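Local atomic coordinates of LAE5 (Uncultured bacterium, PDB entry 5JD3), a protein that probably hydrolyses carboxylic esters as a GDSL-like esterase of the alpha/beta hydrolase type, found in the metagenome of a lake. Residues L190-Y201 / V224-T233. Numbering follows the deposited sequence.
Sequences LLVDVQGAFDRY and VIANAFLAAT
Val192 and Leu190, on the edge strand of the parallel beta sheet, pack against the C-terminal helix through Ala228, Ala232 and Thr233, while helix 194-201 meets the earlier turns of that helix. Val192 spans one turn of the helix, its two methyls set against successive alanines: CG1 lies 3.7 Å from Ala228 CB, and CG2 lies 3.7 Å from Ala232 CB. Alanines suit these places because a single methyl lets the strand come close, with the two axes 8.3 Å apart. At the far end Leu190 CD2 reaches Thr233 CG2 at 3.7 Å.

Beyond the strand, Asp193 caps helix 194-201: OD2 accepts from Gly196 N, above the carboxylate plane, and also pairs with Arg181. Ala197 CB then meets Ala228 CB at 3.8 Å, methyl to methyl. Val224 splits its branches between two rings. With CG1 anti to the backbone N (chi1 166°), that methyl sits over one face of Phe198 in a CH-pi contact, 4.0 Å from the ring centroid, whereas CG2 approaches Tyr201 CD1. Ile225 CG1 comes obliquely to Phe198 CZ at 3.6 Å. A large flat ring suits this buried place, since it meets both branched residues at once and also touches Tyr159 and Leu210. With an alanine here in place of Phe198, Val224 CG1 would probably lose its aromatic face and a gap is likely to open against Ile225 CG1.

The side chains of Phe229 and Val192 both touch Ile154 and Leu156 of strand 152-156, so the C-terminal helix covers one face of the sheet beside its edge strand 190-192, while Leu191 points away to helix 168-187, an arrangement characteristic of the three-layer alpha/beta/alpha fold of GDSL-like hydrolases.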
ATOM      1  N   LEU A 190       9.724   2.171   7.533  1.00 30.96           N
ATOM      2  CA  LEU A 190       9.991   2.940   6.328  1.00 30.66           C
ATOM      3  C   LEU A 190       8.672   3.454   5.767  1.00 32.14           C
ATOM      4  O   LEU A 190       7.724   2.687   5.598  1.00 36.10           O
ATOM      5  CB  LEU A 190      10.724   2.088   5.289  1.00 30.85           C
ATOM      6  CG  LEU A 190      11.027   2.742   3.940  1.00 32.82           C
ATOM      7  CD1 LEU A 190      11.844   4.009   4.129  1.00 34.27           C
ATOM      8  CD2 LEU A 190      11.751   1.766   3.028  1.00 33.94           C
ATOM      9  N   LEU A 191       8.601   4.752   5.492  1.00 31.53           N
ATOM     10  CA  LEU A 191       7.377   5.323   4.948  1.00 32.06           C
ATOM     11  C   LEU A 191       7.534   5.734   3.492  1.00 31.36           C
ATOM     12  O   LEU A 191       8.408   6.528   3.148  1.00 31.00           O
ATOM     13  CB  LEU A 191       6.920   6.527   5.771  1.00 31.55           C
ATOM     14  CG  LEU A 191       5.596   7.102   5.264  1.00 32.10           C
ATOM     15  CD1 LEU A 191       4.582   7.155   6.387  1.00 34.98           C
ATOM     16  CD2 LEU A 191       5.782   8.480   4.638  1.00 27.65           C
ATOM     17  N   VAL A 192       6.673   5.186   2.643  1.00 31.07           N
ATOM     18  CA  VAL A 192       6.638   5.564   1.239  1.00 30.01           C
ATOM     19  C   VAL A 192       5.568   6.625   1.011  1.00 29.06           C
ATOM     20  O   VAL A 192       4.383   6.386   1.244  1.00 27.74           O
ATOM     21  CB  VAL A 192       6.361   4.353   0.333  1.00 31.61           C
ATOM     22  CG1 VAL A 192       6.256   4.793  -1.117  1.00 34.90           C
ATOM     23  CG2 VAL A 192       7.452   3.311   0.499  1.00 32.15           C
ATOM     24  N   ASP A 193       5.996   7.801   0.565  1.00 26.49           N
ATOM     25  CA  ASP A 193       5.072   8.896   0.303  1.00 27.35           C
ATOM     26  C   ASP A 193       4.462   8.767  -1.090  1.00 20.57           C
ATOM     27  O   ASP A 193       4.902   9.419  -2.037  1.00 22.15           O
ATOM     28  CB  ASP A 193       5.782  10.244   0.453  1.00 29.90           C
ATOM     29  CG  ASP A 193       4.838  11.421   0.301  1.00 37.54           C
ATOM     30  OD1 ASP A 193       5.314  12.522  -0.045  1.00 40.89           O
ATOM     31  OD2 ASP A 193       3.622  11.246   0.527  1.00 41.67           O
ATOM     32  N   VAL A 194       3.452   7.912  -1.203  1.00 20.60           N
ATOM     33  CA  VAL A 194       2.753   7.693  -2.463  1.00 22.94           C
ATOM     34  C   VAL A 194       1.969   8.934  -2.880  1.00 24.04           C
ATOM     35  O   VAL A 194       1.946   9.298  -4.057  1.00 24.72           O
ATOM     36  CB  VAL A 194       1.791   6.493  -2.368  1.00 22.59           C
ATOM     37  CG1 VAL A 194       1.115   6.240  -3.708  1.00 21.61           C
ATOM     38  CG2 VAL A 194       2.537   5.252  -1.898  1.00 20.00           C
ATOM     39  N   GLN A 195       1.331   9.577  -1.907  1.00 25.08           N
ATOM     40  CA  GLN A 195       0.555  10.788  -2.159  1.00 28.04           C
ATOM     41  C   GLN A 195       1.423  11.880  -2.772  1.00 26.50           C
ATOM     42  O   GLN A 195       1.023  12.537  -3.732  1.00 28.81           O
ATOM     43  CB  GLN A 195      -0.086  11.295  -0.866  1.00 28.42           C
ATOM     44  CG  GLN A 195      -0.895  12.573  -1.034  1.00 23.83           C
ATOM     45  CD  GLN A 195      -2.117  12.377  -1.907  1.00 25.14           C
ATOM     46  OE1 GLN A 195      -3.129  11.832  -1.467  1.00 21.72           O
ATOM     47  NE2 GLN A 195      -2.029  12.823  -3.157  1.00 22.15           N
ATOM     48  N   GLY A 196       2.614  12.064  -2.211  1.00 20.75           N
ATOM     49  CA  GLY A 196       3.557  13.039  -2.725  1.00 23.45           C
ATOM     50  C   GLY A 196       3.993  12.702  -4.136  1.00 28.35           C
ATOM     51  O   GLY A 196       4.188  13.593  -4.964  1.00 33.78           O
ATOM     52  N   ALA A 197       4.144  11.409  -4.411  1.00 26.22           N
ATOM     53  CA  ALA A 197       4.518  10.943  -5.740  1.00 25.65           C
ATOM     54  C   ALA A 197       3.454  11.324  -6.761  1.00 22.17           C
ATOM     55  O   ALA A 197       3.772  11.766  -7.866  1.00 22.90           O
ATOM     56  CB  ALA A 197       4.739   9.436  -5.736  1.00 22.43           C
ATOM     57  N   PHE A 198       2.190  11.153  -6.385  1.00 20.74           N
ATOM     58  CA  PHE A 198       1.085  11.551  -7.249  1.00 23.93           C
ATOM     59  C   PHE A 198       1.041  13.067  -7.408  1.00 26.24           C
ATOM     60  O   PHE A 198       0.751  13.573  -8.492  1.00 30.49           O
ATOM     61  CB  PHE A 198      -0.250  11.037  -6.703  1.00 27.19           C
ATOM     62  CG  PHE A 198      -0.570   9.625  -7.112  1.00 28.04           C
ATOM     63  CD1 PHE A 198      -0.745   9.301  -8.447  1.00 25.26           C
ATOM     64  CD2 PHE A 198      -0.708   8.626  -6.161  1.00 22.97           C
ATOM     65  CE1 PHE A 198      -1.041   8.006  -8.829  1.00 23.72           C
ATOM     66  CE2 PHE A 198      -1.005   7.328  -6.538  1.00 23.15           C
ATOM     67  CZ  PHE A 198      -1.172   7.018  -7.873  1.00 24.55           C
ATOM     68  N   ASP A 199       1.339  13.786  -6.329  1.00 23.94           N
ATOM     69  CA  ASP A 199       1.345  15.247  -6.356  1.00 29.93           C
ATOM     70  C   ASP A 199       2.369  15.787  -7.350  1.00 29.11           C
ATOM     71  O   ASP A 199       2.150  16.823  -7.977  1.00 29.32           O
ATOM     72  CB  ASP A 199       1.625  15.815  -4.962  1.00 33.36           C
ATOM     73  CG  ASP A 199       0.459  15.626  -4.011  1.00 39.41           C
ATOM     74  OD1 ASP A 199      -0.613  15.172  -4.465  1.00 38.91           O
ATOM     75  OD2 ASP A 199       0.610  15.943  -2.813  1.00 40.96           O
ATOM     76  N   ARG A 200       3.488  15.083  -7.487  1.00 27.66           N
ATOM     77  CA  ARG A 200       4.511  15.463  -8.454  1.00 32.45           C
ATOM     78  C   ARG A 200       4.035  15.193  -9.876  1.00 29.84           C
ATOM     79  O   ARG A 200       4.244  16.006 -10.778  1.00 29.33           O
ATOM     80  CB  ARG A 200       5.817  14.717  -8.178  1.00 33.35           C
ATOM     81  CG  ARG A 200       6.756  15.449  -7.232  1.00 39.02           C
ATOM     82  CD  ARG A 200       7.898  14.554  -6.781  1.00 45.22           C
ATOM     83  NE  ARG A 200       7.532  13.753  -5.617  1.00 49.89           N
ATOM     84  CZ  ARG A 200       7.935  12.504  -5.412  1.00 51.39           C
ATOM     85  NH1 ARG A 200       7.553  11.851  -4.322  1.00 54.27           N
ATOM     86  NH2 ARG A 200       8.718  11.905  -6.298  1.00 50.54           N
ATOM     87  N   TYR A 201       3.391  14.047 -10.067  1.00 26.74           N
ATOM     88  CA  TYR A 201       2.841  13.678 -11.366  1.00 26.87           C
ATOM     89  C   TYR A 201       1.772  14.672 -11.810  1.00 28.33           C
ATOM     90  O   TYR A 201       1.722  15.063 -12.976  1.00 32.65           O
ATOM     91  CB  TYR A 201       2.252  12.265 -11.316  1.00 22.20           C
ATOM     92  CG  TYR A 201       1.836  11.716 -12.664  1.00 22.98           C
ATOM     93  CD1 TYR A 201       2.687  10.897 -13.394  1.00 22.72           C
ATOM     94  CD2 TYR A 201       0.590  12.013 -13.205  1.00 25.27           C
ATOM     95  CE1 TYR A 201       2.309  10.390 -14.626  1.00 25.14           C
ATOM     96  CE2 TYR A 201       0.208  11.514 -14.436  1.00 23.73           C
ATOM     97  CZ  TYR A 201       1.069  10.702 -15.140  1.00 24.06           C
ATOM     98  OH  TYR A 201       0.687  10.202 -16.363  1.00 22.54           O
ATOM     99  N   VAL A 224       3.567   4.952 -10.858  1.00 28.48           N
ATOM    100  CA  VAL A 224       3.865   6.038  -9.933  1.00 28.21           C
ATOM    101  C   VAL A 224       3.982   5.490  -8.516  1.00 27.65           C
ATOM    102  O   VAL A 224       4.914   5.825  -7.783  1.00 28.51           O
ATOM    103  CB  VAL A 224       2.782   7.138  -9.977  1.00 26.18           C
ATOM    104  CG1 VAL A 224       2.921   8.083  -8.790  1.00 20.23           C
ATOM    105  CG2 VAL A 224       2.853   7.902 -11.292  1.00 28.38           C
ATOM    106  N   ILE A 225       3.034   4.636  -8.145  1.00 25.18           N
ATOM    107  CA  ILE A 225       3.044   3.991  -6.838  1.00 28.17           C
ATOM    108  C   ILE A 225       4.275   3.106  -6.675  1.00 29.76           C
ATOM    109  O   ILE A 225       4.956   3.152  -5.650  1.00 28.04           O
ATOM    110  CB  ILE A 225       1.779   3.138  -6.620  1.00 23.80           C
ATOM    111  CG1 ILE A 225       0.527   4.012  -6.694  1.00 24.58           C
ATOM    112  CG2 ILE A 225       1.844   2.414  -5.287  1.00 20.12           C
ATOM    113  CD1 ILE A 225      -0.764   3.239  -6.550  1.00 19.89           C
ATOM    114  N   ALA A 226       4.555   2.306  -7.699  1.00 24.71           N
ATOM    115  CA  ALA A 226       5.677   1.377  -7.670  1.00 25.11           C
ATOM    116  C   ALA A 226       7.014   2.105  -7.569  1.00 25.16           C
ATOM    117  O   ALA A 226       7.901   1.684  -6.830  1.00 27.76           O
ATOM    118  CB  ALA A 226       5.654   0.486  -8.904  1.00 21.42           C
ATOM    119  N   ASN A 227       7.151   3.199  -8.311  1.00 25.29           N
ATOM    120  CA  ASN A 227       8.399   3.954  -8.330  1.00 27.32           C
ATOM    121  C   ASN A 227       8.668   4.682  -7.017  1.00 27.62           C
ATOM    122  O   ASN A 227       9.821   4.897  -6.645  1.00 33.58           O
ATOM    123  CB  ASN A 227       8.397   4.953  -9.488  1.00 28.41           C
ATOM    124  CG  ASN A 227       8.606   4.283 -10.832  1.00 30.97           C
ATOM    125  OD1 ASN A 227       8.689   3.057 -10.921  1.00 35.12           O
ATOM    126  ND2 ASN A 227       8.688   5.084 -11.886  1.00 30.96           N
ATOM    127  N   ALA A 228       7.603   5.062  -6.319  1.00 26.29           N
ATOM    128  CA  ALA A 228       7.741   5.673  -5.003  1.00 28.21           C
ATOM    129  C   ALA A 228       8.290   4.650  -4.015  1.00 27.61           C
ATOM    130  O   ALA A 228       9.151   4.962  -3.190  1.00 26.23           O
ATOM    131  CB  ALA A 228       6.407   6.220  -4.524  1.00 25.83           C
ATOM    132  N   PHE A 229       7.785   3.425  -4.119  1.00 24.74           N
ATOM    133  CA  PHE A 229       8.233   2.312  -3.290  1.00 28.03           C
ATOM    134  C   PHE A 229       9.700   1.991  -3.550  1.00 31.81           C
ATOM    135  O   PHE A 229      10.493   1.860  -2.616  1.00 30.26           O
ATOM    136  CB  PHE A 229       7.359   1.080  -3.555  1.00 27.44           C
ATOM    137  CG  PHE A 229       7.704  -0.115  -2.708  1.00 27.39           C
ATOM    138  CD1 PHE A 229       7.016  -0.365  -1.532  1.00 28.84           C
ATOM    139  CD2 PHE A 229       8.694  -1.002  -3.098  1.00 25.39           C
ATOM    140  CE1 PHE A 229       7.321  -1.467  -0.754  1.00 30.24           C
ATOM    141  CE2 PHE A 229       9.006  -2.102  -2.324  1.00 27.93           C
ATOM    142  CZ  PHE A 229       8.319  -2.336  -1.151  1.00 29.47           C
ATOM    143  N   LEU A 230      10.049   1.859  -4.827  1.00 29.50           N
ATOM    144  CA  LEU A 230      11.406   1.511  -5.234  1.00 27.03           C
ATOM    145  C   LEU A 230      12.420   2.565  -4.809  1.00 28.52           C
ATOM    146  O   LEU A 230      13.512   2.235  -4.343  1.00 23.78           O
ATOM    147  CB  LEU A 230      11.468   1.312  -6.748  1.00 24.55           C
ATOM    148  CG  LEU A 230      10.691   0.114  -7.291  1.00 22.15           C
ATOM    149  CD1 LEU A 230      10.523   0.218  -8.796  1.00 22.40           C
ATOM    150  CD2 LEU A 230      11.384  -1.187  -6.914  1.00 25.50           C
ATOM    151  N   ALA A 231      12.054   3.832  -4.974  1.00 28.49           N
ATOM    152  CA  ALA A 231      12.927   4.940  -4.602  1.00 28.77           C
ATOM    153  C   ALA A 231      13.179   4.957  -3.099  1.00 30.66           C
ATOM    154  O   ALA A 231      14.304   5.181  -2.652  1.00 31.03           O
ATOM    155  CB  ALA A 231      12.329   6.262  -5.056  1.00 22.02           C
ATOM    156  N   ALA A 232      12.124   4.715  -2.326  1.00 29.17           N
ATOM    157  CA  ALA A 232      12.223   4.702  -0.870  1.00 27.55           C
ATOM    158  C   ALA A 232      13.072   3.532  -0.383  1.00 28.63           C
ATOM    159  O   ALA A 232      13.703   3.608   0.670  1.00 30.58           O
ATOM    160  CB  ALA A 232      10.836   4.645  -0.248  1.00 27.93           C
ATOM    161  N   THR A 233      13.081   2.450  -1.155  1.00 28.71           N
ATOM    162  CA  THR A 233      13.864   1.270  -0.811  1.00 30.08           C
ATOM    163  C   THR A 233      15.177   1.239  -1.591  1.00 29.66           C
ATOM    164  O   THR A 233      15.910   0.252  -1.553  1.00 29.78           O
ATOM    165  CB  THR A 233      13.078  -0.027  -1.078  1.00 30.31           C
ATOM    166  OG1 THR A 233      12.725  -0.099  -2.465  1.00 31.60           O
ATOM    167  CG2 THR A 233      11.812  -0.063  -0.235  1.00 28.09           C
TER